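Local coordinates for protein SSD1 (Saccharomyces cerevisiae S288C, PDB 7AM1) that binds mRNA untranslated regions and represses translation as a pseudonuclease, a non-enzymatic RNase II relative with an alternative RNA recognition site, at residues A[528-533]-A[701-706]; A[572-577]-A[654-659]; A[633-638]-A[695-700]. All coordinates share one frame; numbering follows the deposited sequence.

How the contacts relate
Followed from the N terminus, the chain first lays down 528-533, at the end of helix 523-529, then strand 573-576 and strand 635-638, which pair as an antiparallel two-stranded sheet. Loop 654-659 then returns to the first strand and closes contact 2. Helix 689-725 closes the other two loops: 695-700 packs along strand 635-638 in contact 3, and the next turns, 701-706, reach back to 528-533 in contact 1. Contact 1 therefore encloses both of the others, while contacts 2 and 3 cross. Asp529, Arg575, His659 and Tyr636 form a polar chain through all three, joining the sheet, the loop and the long helix within one interior.

Contact 1: residues A[528-533]-A[701-706]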
loop_
_atom_site.group_PDB
_atom_site.type_symbol
_atom_site.label_atom_id
_atom_site.label_comp_id
_atom_site.label_asym_id
_atom_site.label_seq_id
_atom_site.Cartn_x
_atom_site.Cartn_y
_atom_site.Cartn_z
ATOM N N LEU A 528 -0.421 6.324 -0.408
ATOM C CA LEU A 528 0.136 6.725 0.875
ATOM C C LEU A 528 -0.922 7.318 1.795
ATOM O O LEU A 528 -0.740 7.296 3.015
ATOM C CB LEU A 528 1.263 7.739 0.680
ATOM C CG LEU A 528 2.547 7.220 0.031
ATOM C CD1 LEU A 528 3.449 8.390 -0.348
ATOM C CD2 LEU A 528 3.279 6.249 0.963
ATOM N N ASP A 529 -2.019 7.849 1.251
ATOM C CA ASP A 529 -3.034 8.443 2.109
ATOM C C ASP A 529 -4.258 7.566 2.311
ATOM O O ASP A 529 -4.835 7.579 3.399
ATOM C CB ASP A 529 -3.509 9.790 1.558
ATOM C CG ASP A 529 -4.402 10.516 2.539
ATOM O OD1 ASP A 529 -3.881 10.925 3.601
ATOM O OD2 ASP A 529 -5.615 10.651 2.268
ATOM N N ASP A 530 -4.647 6.772 1.319
ATOM C CA ASP A 530 -5.939 6.105 1.363
ATOM C C ASP A 530 -5.860 4.839 0.525
ATOM O O ASP A 530 -4.896 4.614 -0.208
ATOM C CB ASP A 530 -7.029 7.062 0.858
ATOM C CG ASP A 530 -8.410 6.729 1.378
ATOM O OD1 ASP A 530 -8.542 5.863 2.266
ATOM O OD2 ASP A 530 -9.377 7.347 0.874
ATOM N N GLU A 531 -6.884 4.003 0.654
ATOM C CA GLU A 531 -6.994 2.791 -0.143
ATOM C C GLU A 531 -8.081 2.947 -1.198
ATOM O O GLU A 531 -9.028 3.722 -1.037
ATOM C CB GLU A 531 -7.314 1.577 0.733
ATOM C CG GLU A 531 -6.343 1.356 1.885
ATOM C CD GLU A 531 -6.668 2.196 3.103
ATOM O OE1 GLU A 531 -5.814 3.019 3.496
ATOM O OE2 GLU A 531 -7.779 2.040 3.664
ATOM N N LYS A 532 -7.959 2.156 -2.260
ATOM C CA LYS A 532 -8.990 2.111 -3.283
ATOM C C LYS A 532 -10.240 1.445 -2.722
ATOM O O LYS A 532 -10.168 0.556 -1.868
ATOM C CB LYS A 532 -8.518 1.327 -4.508
ATOM C CG LYS A 532 -7.446 2.002 -5.340
ATOM C CD LYS A 532 -7.179 1.191 -6.606
ATOM C CE LYS A 532 -6.208 1.900 -7.528
ATOM N NZ LYS A 532 -5.860 1.049 -8.696
ATOM N N VAL A 533 -11.395 1.898 -3.207
ATOM C CA VAL A 533 -12.679 1.278 -2.902
ATOM C C VAL A 533 -12.963 0.255 -3.994
ATOM O O VAL A 533 -13.149 -0.934 -3.719
ATOM C CB VAL A 533 -13.800 2.328 -2.802
ATOM C CG1 VAL A 533 -15.163 1.657 -2.671
ATOM C CG2 VAL A 533 -13.543 3.264 -1.629
ATOM N N PHE A 701 -3.376 2.044 12.939
ATOM C CA PHE A 701 -3.051 0.625 12.883
ATOM C C PHE A 701 -4.004 -0.119 11.958
ATOM O O PHE A 701 -3.573 -0.839 11.050
ATOM C CB PHE A 701 -3.083 0.039 14.296
ATOM C CG PHE A 701 -2.905 -1.445 14.338
ATOM C CD1 PHE A 701 -1.652 -2.012 14.182
ATOM C CD2 PHE A 701 -3.990 -2.275 14.567
ATOM C CE1 PHE A 701 -1.488 -3.382 14.223
ATOM C CE2 PHE A 701 -3.826 -3.652 14.621
ATOM C CZ PHE A 701 -2.575 -4.201 14.447
ATOM N N LYS A 702 -5.309 0.052 12.166
ATOM C CA LYS A 702 -6.281 -0.693 11.376
ATOM C C LYS A 702 -6.301 -0.226 9.922
ATOM O O LYS A 702 -6.549 -1.035 9.022
ATOM C CB LYS A 702 -7.665 -0.584 12.015
ATOM C CG LYS A 702 -7.689 -1.086 13.466
ATOM C CD LYS A 702 -7.761 -2.615 13.622
ATOM C CE LYS A 702 -8.865 -3.265 12.804
ATOM N NZ LYS A 702 -9.352 -4.530 13.427
ATOM N N LYS A 703 -6.066 1.066 9.668
ATOM C CA LYS A 703 -6.063 1.554 8.291
ATOM C C LYS A 703 -4.862 1.022 7.521
ATOM O O LYS A 703 -4.991 0.594 6.369
ATOM C CB LYS A 703 -6.074 3.082 8.276
ATOM C CG LYS A 703 -6.106 3.681 6.887
ATOM C CD LYS A 703 -6.758 5.063 6.907
ATOM C CE LYS A 703 -6.930 5.610 5.510
ATOM N NZ LYS A 703 -7.888 4.773 4.738
ATOM N N ASP A 704 -3.687 1.007 8.143
ATOM C CA ASP A 704 -2.533 0.443 7.456
ATOM C C ASP A 704 -2.708 -1.053 7.248
ATOM O O ASP A 704 -2.249 -1.592 6.238
ATOM C CB ASP A 704 -1.262 0.768 8.234
ATOM C CG ASP A 704 -0.889 2.235 8.131
ATOM O OD1 ASP A 704 -1.369 2.903 7.192
ATOM O OD2 ASP A 704 -0.136 2.728 8.988
ATOM N N CYS A 705 -3.401 -1.726 8.168
ATOM C CA CYS A 705 -3.746 -3.128 7.969
ATOM C C CYS A 705 -4.693 -3.307 6.788
ATOM O O CYS A 705 -4.562 -4.274 6.027
ATOM C CB CYS A 705 -4.370 -3.697 9.245
ATOM S SG CYS A 705 -3.186 -4.042 10.592
ATOM N N ALA A 706 -5.672 -2.406 6.632
ATOM C CA ALA A 706 -6.589 -2.500 5.497
ATOM C C ALA A 706 -5.848 -2.299 4.183
ATOM O O ALA A 706 -6.175 -2.928 3.172
ATOM C CB ALA A 706 -7.719 -1.477 5.629
#
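Lys703 reaches out from helix 689-725 to place its ammonium group between the carboxylates of Asp530 and Glu531. Its CG stands anti to the backbone N (chi1 -179°) and the chain runs on extended as far as CE, where a bend at chi4 (65°) turns NZ aside. The aspartate is met at about a right angle: Lys703 NZ lies 2.8 Å from Asp530 OD1 and approaches it nearly along the C-O axis. The same oxygen also takes a weak bond from the backbone, Glu531 N lying 3.0 Å from Asp530 OD1, so one acceptor serves two donors.

Glu531 meets the lysine in another way. Its chain is bent at chi2 (83°), and the carboxylate straddles Lys703 NZ, with Glu531 OE2 at 2.9 Å and Glu531 OE1 at 3.0 Å from it; both bonds are weak by their geometry. The contact is not confined to the charged tip, since Glu531 OE1 also comes within 3.5 Å of Lys703 CG. Together the three residues make a buried salt-bridge network that fastens the chain just beyond helix 523-529, in the RNB domain, to the long helix. One ammonium between two acids leaves an excess of negative charge, which further arginines probably offset. Arg665 and Arg666 bind Asp530 OD2, while Arg633 joins Glu531 OE1 to Asp704.

Two carbon atoms add closer packing beside the polar centre. Nearly a turn further along the helix, Ala706 points its CB toward the loop, and Ala706 CB sits 4.0 Å from Glu531 OE2. On the lysine side, Lys703 CE rests 3.6 Å from Asp529 O. The carboxylate of Asp529 is itself taken up by His649, His659 and Arg575.

Contact 2: residues A[572-577]-A[654-659]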
loop_
_atom_site.group_PDB
_atom_site.type_symbol
_atom_site.label_atom_id
_atom_site.label_comp_id
_atom_site.label_asym_id
_atom_site.label_seq_id
_atom_site.Cartn_x
_atom_site.Cartn_y
_atom_site.Cartn_z
ATOM N N ALA A 572 -8.246 18.724 17.691
ATOM C CA ALA A 572 -8.594 18.338 16.329
ATOM C C ALA A 572 -7.902 17.038 15.930
ATOM O O ALA A 572 -6.708 16.846 16.176
ATOM C CB ALA A 572 -8.206 19.447 15.347
ATOM N N LEU A 573 -8.664 16.140 15.305
ATOM C CA LEU A 573 -8.107 14.934 14.699
ATOM C C LEU A 573 -7.726 15.286 13.267
ATOM O O LEU A 573 -8.595 15.579 12.440
ATOM C CB LEU A 573 -9.094 13.772 14.739
ATOM C CG LEU A 573 -8.543 12.423 14.247
ATOM C CD1 LEU A 573 -9.533 11.314 14.559
ATOM C CD2 LEU A 573 -8.204 12.399 12.756
ATOM N N LEU A 574 -6.433 15.296 12.991
ATOM C CA LEU A 574 -5.879 15.693 11.710
ATOM C C LEU A 574 -5.129 14.512 11.099
ATOM O O LEU A 574 -5.058 13.425 11.677
ATOM C CB LEU A 574 -4.970 16.908 11.897
ATOM C CG LEU A 574 -5.664 18.140 12.490
ATOM C CD1 LEU A 574 -4.658 19.247 12.773
ATOM C CD2 LEU A 574 -6.755 18.639 11.562
ATOM N N ARG A 575 -4.554 14.734 9.922
ATOM C CA ARG A 575 -3.819 13.692 9.216
ATOM C C ARG A 575 -2.622 14.333 8.541
ATOM O O ARG A 575 -2.775 15.311 7.804
ATOM C CB ARG A 575 -4.709 12.983 8.193
ATOM C CG ARG A 575 -4.046 11.814 7.482
ATOM C CD ARG A 575 -5.099 10.955 6.810
ATOM N NE ARG A 575 -4.537 9.807 6.111
ATOM C CZ ARG A 575 -4.199 8.659 6.693
ATOM N NH1 ARG A 575 -4.330 8.491 8.004
ATOM N NH2 ARG A 575 -3.710 7.677 5.952
ATOM N N ARG A 576 -1.434 13.821 8.830
ATOM C CA ARG A 576 -0.219 14.365 8.252
ATOM C C ARG A 576 0.545 13.267 7.527
ATOM O O ARG A 576 0.236 12.081 7.636
ATOM C CB ARG A 576 0.666 15.016 9.318
ATOM C CG ARG A 576 1.243 14.069 10.358
ATOM C CD ARG A 576 2.096 14.881 11.300
ATOM N NE ARG A 576 2.844 14.065 12.245
ATOM C CZ ARG A 576 3.996 14.435 12.794
ATOM N NH1 ARG A 576 4.548 15.598 12.470
ATOM N NH2 ARG A 576 4.603 13.634 13.660
ATOM N N GLN A 577 1.557 13.690 6.780
ATOM C CA GLN A 577 2.385 12.769 6.011
ATOM C C GLN A 577 3.755 13.409 5.890
ATOM O O GLN A 577 3.885 14.491 5.310
ATOM C CB GLN A 577 1.771 12.492 4.641
ATOM C CG GLN A 577 2.252 11.210 3.987
ATOM C CD GLN A 577 3.477 11.411 3.125
ATOM O OE1 GLN A 577 3.694 12.490 2.572
ATOM N NE2 GLN A 577 4.273 10.357 2.980
ATOM N N LEU A 654 -0.043 19.758 1.113
ATOM C CA LEU A 654 -1.030 20.502 1.883
ATOM C C LEU A 654 -0.507 20.845 3.275
ATOM O O LEU A 654 0.144 20.010 3.915
ATOM C CB LEU A 654 -2.334 19.704 2.005
ATOM C CG LEU A 654 -3.163 19.672 0.718
ATOM C CD1 LEU A 654 -4.386 18.788 0.885
ATOM C CD2 LEU A 654 -3.577 21.078 0.297
ATOM N N PRO A 655 -0.758 22.073 3.754
ATOM C CA PRO A 655 -0.265 22.458 5.088
ATOM C C PRO A 655 -1.038 21.826 6.231
ATOM O O PRO A 655 -0.526 21.778 7.359
ATOM C CB PRO A 655 -0.431 23.986 5.095
ATOM C CG PRO A 655 -1.568 24.233 4.159
ATOM C CD PRO A 655 -1.471 23.181 3.087
ATOM N N ILE A 656 -2.265 21.372 5.985
ATOM C CA ILE A 656 -3.075 20.727 7.009
ATOM C C ILE A 656 -4.090 19.854 6.289
ATOM O O ILE A 656 -4.477 20.136 5.152
ATOM C CB ILE A 656 -3.745 21.778 7.930
ATOM C CG1 ILE A 656 -4.287 21.124 9.205
ATOM C CG2 ILE A 656 -4.865 22.508 7.194
ATOM C CD1 ILE A 656 -4.694 22.139 10.276
ATOM N N TYR A 657 -4.501 18.774 6.942
ATOM C CA TYR A 657 -5.374 17.806 6.295
ATOM C C TYR A 657 -6.066 16.987 7.372
ATOM O O TYR A 657 -5.630 16.943 8.525
ATOM C CB TYR A 657 -4.576 16.906 5.333
ATOM C CG TYR A 657 -5.402 16.204 4.276
ATOM C CD1 TYR A 657 -6.105 16.935 3.321
ATOM C CD2 TYR A 657 -5.443 14.814 4.198
ATOM C CE1 TYR A 657 -6.858 16.310 2.351
ATOM C CE2 TYR A 657 -6.194 14.177 3.222
ATOM C CZ TYR A 657 -6.899 14.937 2.299
ATOM O OH TYR A 657 -7.652 14.327 1.319
ATOM N N THR A 658 -7.164 16.353 6.976
ATOM C CA THR A 658 -7.819 15.339 7.789
ATOM C C THR A 658 -8.698 14.501 6.871
ATOM O O THR A 658 -8.689 14.673 5.646
ATOM C CB THR A 658 -8.633 15.948 8.935
ATOM O OG1 THR A 658 -9.054 14.893 9.813
ATOM C CG2 THR A 658 -9.861 16.684 8.419
ATOM N N HIS A 659 -9.472 13.598 7.466
ATOM C CA HIS A 659 -10.347 12.700 6.725
ATOM C C HIS A 659 -11.790 12.926 7.144
ATOM O O HIS A 659 -12.151 12.709 8.307
ATOM C CB HIS A 659 -9.937 11.243 6.934
ATOM C CG HIS A 659 -8.895 10.778 5.969
ATOM N ND1 HIS A 659 -8.362 9.509 6.007
ATOM C CD2 HIS A 659 -8.295 11.408 4.930
ATOM C CE1 HIS A 659 -7.468 9.381 5.044
ATOM N NE2 HIS A 659 -7.413 10.516 4.371
HETATM O O HOH W 1 -2.654 17.824 9.075
#
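Leu574 and Thr658 bring their CA atoms to 4.4 Å where loop 654-659 crosses strand 573-576 at the edge not used by strand 635-638, the two directions 105° apart. One direct backbone bond forms there, from Arg575 N to Tyr657 O at 2.8 Å, with the donor standing 45° out of the carbonyl plane. A water extends the link, bridging Arg575 O and the N-H of Tyr657.

A side chain adds the next bond. Thr658 OG1, anti to its backbone N (chi1 -170°), donates to Leu573 O at 2.8 Å. Beside it, at the partly exposed Ile656, Leu574 CD1 packs on Ile656 CD1 at 3.8 Å, the two chains crossing at a slant.

The larger polar groups meet at His659. Arg575 carries an extended chain across one face of the His659 imidazole: CD stands over the ring centre, 3.4 Å from the centroid, in a CH-pi contact. Further out, Arg575 NE passes 3.1 Å from His659 CE1. The arginine nitrogen makes no hydrogen bond to the ring; its salt bridge goes to Asp529. Asp529 also receives His659 NE2, through its other carboxylate oxygen, and the hydroxyl of Tyr636 pairs with His659 ND1.

The imidazole is thus bonded at both nitrogens and covered on one face by a methylene, which fixes its rotation. Arg575 and His659 can lie so close, the guanidinium inclined to the ring, because the shared carboxylate of Asp529, which takes each on a separate oxygen, probably offsets the arginine's charge and holds the two groups in place.

Contact 3: residues A[633-638]-A[695-700]; sequences RARYFI and TSEYCN
Asn700 grips the backbone of Tyr636 at both of its polar atoms. Asn700 OD1 takes the N-H of Tyr636 N at 2.7 Å on an in-plane lone pair, and Asn700 ND2 returns a bond to Tyr636 O at 3.0 Å. The amide so pairs with this residue much as a neighbouring strand might, and lies almost parallel to the phenol ring, the planes 6° apart. This is the tight part of the contact: Cys699 CB presses on Tyr636 CD2 at 3.6 Å. Ser696 CB lies 4.0 Å from Tyr636 CB. At the far end of the ring the tyrosine hydroxyl is bonded to His659.

The packing is that of a strand laid along a helix, with strand 635-638 and helix segment 695-700 running antiparallel at 178° and their axes 7.0 Å apart. Strand 573-576 pairs with the same strand.

Towards solvent the contact depends on charge. Arg635, whose chain bends at chi3 (91°) to turn NE aside, meets Glu697 end-on: Arg635 NH2 lies 2.7 Å from Glu697 OE1, and Arg635 NH1 lies 2.9 Å from Glu697 OE2, on its syn lone pair. Glu697 OE1 is also held by Asn700 ND2, which comes from the opposite face of the carboxylate. An alanine in place of Glu697 would probably leave the Arg635 guanidinium without its charge mate and Asn700 ND2 with one acceptor fewer, its bond to the Tyr636 backbone remaining. Arg635 NH1 and Asn700 ND2, both donors, stand only 3.3 Å apart; both are bonded to the Glu697 carboxylate, which probably makes their closeness tolerable.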
loop_
_atom_site.group_PDB
_atom_site.type_symbol
_atom_site.label_atom_id
_atom_site.label_comp_id
_atom_site.label_asym_id
_atom_site.label_seq_id
_atom_site.Cartn_x
_atom_site.Cartn_y
_atom_site.Cartn_z
ATOM N N ARG A 633 3.389 5.780 4.996
ATOM C CA ARG A 633 2.024 6.243 4.830
ATOM C C ARG A 633 1.716 7.403 5.770
ATOM O O ARG A 633 2.429 7.659 6.743
ATOM C CB ARG A 633 1.043 5.110 5.094
ATOM C CG ARG A 633 1.156 3.977 4.109
ATOM C CD ARG A 633 -0.079 3.138 4.213
ATOM N NE ARG A 633 -1.096 3.555 3.259
ATOM C CZ ARG A 633 -2.407 3.464 3.462
ATOM N NH1 ARG A 633 -2.884 2.999 4.611
ATOM N NH2 ARG A 633 -3.241 3.849 2.505
ATOM N N ALA A 634 0.640 8.117 5.449
ATOM C CA ALA A 634 0.152 9.204 6.284
ATOM C C ALA A 634 -0.320 8.670 7.637
ATOM O O ALA A 634 -0.528 7.465 7.824
ATOM C CB ALA A 634 -0.986 9.940 5.572
ATOM N N ARG A 635 -0.489 9.586 8.594
ATOM C CA ARG A 635 -0.893 9.212 9.944
ATOM C C ARG A 635 -1.959 10.159 10.473
ATOM O O ARG A 635 -1.799 11.380 10.392
ATOM C CB ARG A 635 0.293 9.246 10.918
ATOM C CG ARG A 635 1.516 8.482 10.463
ATOM C CD ARG A 635 2.583 8.469 11.548
ATOM N NE ARG A 635 2.414 7.296 12.405
ATOM C CZ ARG A 635 1.729 7.270 13.546
ATOM N NH1 ARG A 635 1.127 8.360 14.007
ATOM N NH2 ARG A 635 1.642 6.137 14.229
ATOM N N TYR A 636 -3.028 9.606 11.037
ATOM C CA TYR A 636 -3.886 10.406 11.896
ATOM C C TYR A 636 -3.114 10.826 13.145
ATOM O O TYR A 636 -2.236 10.106 13.630
ATOM C CB TYR A 636 -5.136 9.635 12.313
ATOM C CG TYR A 636 -6.002 9.154 11.173
ATOM C CD1 TYR A 636 -6.651 10.050 10.330
ATOM C CD2 TYR A 636 -6.201 7.801 10.966
ATOM C CE1 TYR A 636 -7.455 9.605 9.296
ATOM C CE2 TYR A 636 -6.995 7.345 9.948
ATOM C CZ TYR A 636 -7.620 8.243 9.110
ATOM O OH TYR A 636 -8.415 7.772 8.092
ATOM N N PHE A 637 -3.460 11.999 13.672
ATOM C CA PHE A 637 -2.832 12.515 14.880
ATOM C C PHE A 637 -3.740 13.571 15.496
ATOM O O PHE A 637 -4.626 14.115 14.833
ATOM C CB PHE A 637 -1.450 13.110 14.596
ATOM C CG PHE A 637 -1.492 14.425 13.864
ATOM C CD1 PHE A 637 -1.719 14.467 12.496
ATOM C CD2 PHE A 637 -1.320 15.618 14.547
ATOM C CE1 PHE A 637 -1.760 15.679 11.820
ATOM C CE2 PHE A 637 -1.358 16.830 13.880
ATOM C CZ PHE A 637 -1.580 16.861 12.517
ATOM N N ILE A 638 -3.509 13.851 16.776
ATOM C CA ILE A 638 -4.238 14.887 17.498
ATOM C C ILE A 638 -3.380 16.143 17.526
ATOM O O ILE A 638 -2.214 16.101 17.941
ATOM C CB ILE A 638 -4.601 14.424 18.919
ATOM C CG1 ILE A 638 -5.370 13.100 18.860
ATOM C CG2 ILE A 638 -5.398 15.501 19.656
ATOM C CD1 ILE A 638 -6.597 13.125 17.961
ATOM N N THR A 695 -7.293 6.813 20.176
ATOM C CA THR A 695 -8.195 6.564 19.059
ATOM C C THR A 695 -7.487 6.753 17.726
ATOM O O THR A 695 -7.639 5.931 16.817
ATOM C CB THR A 695 -9.416 7.477 19.167
ATOM O OG1 THR A 695 -10.170 7.107 20.327
ATOM C CG2 THR A 695 -10.306 7.367 17.935
ATOM N N SER A 696 -6.701 7.826 17.590
ATOM C CA SER A 696 -6.038 8.092 16.318
ATOM C C SER A 696 -5.003 7.023 15.998
ATOM O O SER A 696 -4.908 6.572 14.851
ATOM C CB SER A 696 -5.377 9.470 16.338
ATOM O OG SER A 696 -4.294 9.505 17.251
ATOM N N GLU A 697 -4.223 6.593 16.991
ATOM C CA GLU A 697 -3.202 5.590 16.705
ATOM C C GLU A 697 -3.814 4.234 16.384
ATOM O O GLU A 697 -3.256 3.487 15.573
ATOM C CB GLU A 697 -2.214 5.477 17.863
ATOM C CG GLU A 697 -1.312 6.692 18.007
ATOM C CD GLU A 697 -0.483 6.965 16.752
ATOM O OE1 GLU A 697 -0.496 6.133 15.808
ATOM O OE2 GLU A 697 0.189 8.016 16.712
ATOM N N TYR A 698 -4.937 3.883 17.014
ATOM C CA TYR A 698 -5.642 2.665 16.628
ATOM C C TYR A 698 -6.164 2.767 15.197
ATOM O O TYR A 698 -6.083 1.799 14.429
ATOM C CB TYR A 698 -6.788 2.387 17.601
ATOM C CG TYR A 698 -7.458 1.052 17.365
ATOM C CD1 TYR A 698 -6.841 -0.134 17.750
ATOM C CD2 TYR A 698 -8.703 0.975 16.757
ATOM C CE1 TYR A 698 -7.445 -1.352 17.532
ATOM C CE2 TYR A 698 -9.315 -0.244 16.535
ATOM C CZ TYR A 698 -8.683 -1.402 16.929
ATOM O OH TYR A 698 -9.288 -2.618 16.714
ATOM N N CYS A 699 -6.726 3.925 14.827
ATOM C CA CYS A 699 -7.158 4.125 13.445
ATOM C C CYS A 699 -5.995 3.937 12.482
ATOM O O CYS A 699 -6.152 3.328 11.418
ATOM C CB CYS A 699 -7.766 5.517 13.259
ATOM S SG CYS A 699 -9.410 5.761 13.982
ATOM N N ASN A 700 -4.820 4.468 12.830
ATOM C CA ASN A 700 -3.640 4.270 11.997
ATOM C C ASN A 700 -3.345 2.786 11.834
ATOM O O ASN A 700 -3.076 2.305 10.729
ATOM C CB ASN A 700 -2.434 4.972 12.621
ATOM C CG ASN A 700 -2.470 6.470 12.448
ATOM O OD1 ASN A 700 -3.040 6.986 11.483
ATOM N ND2 ASN A 700 -1.864 7.183 13.391
#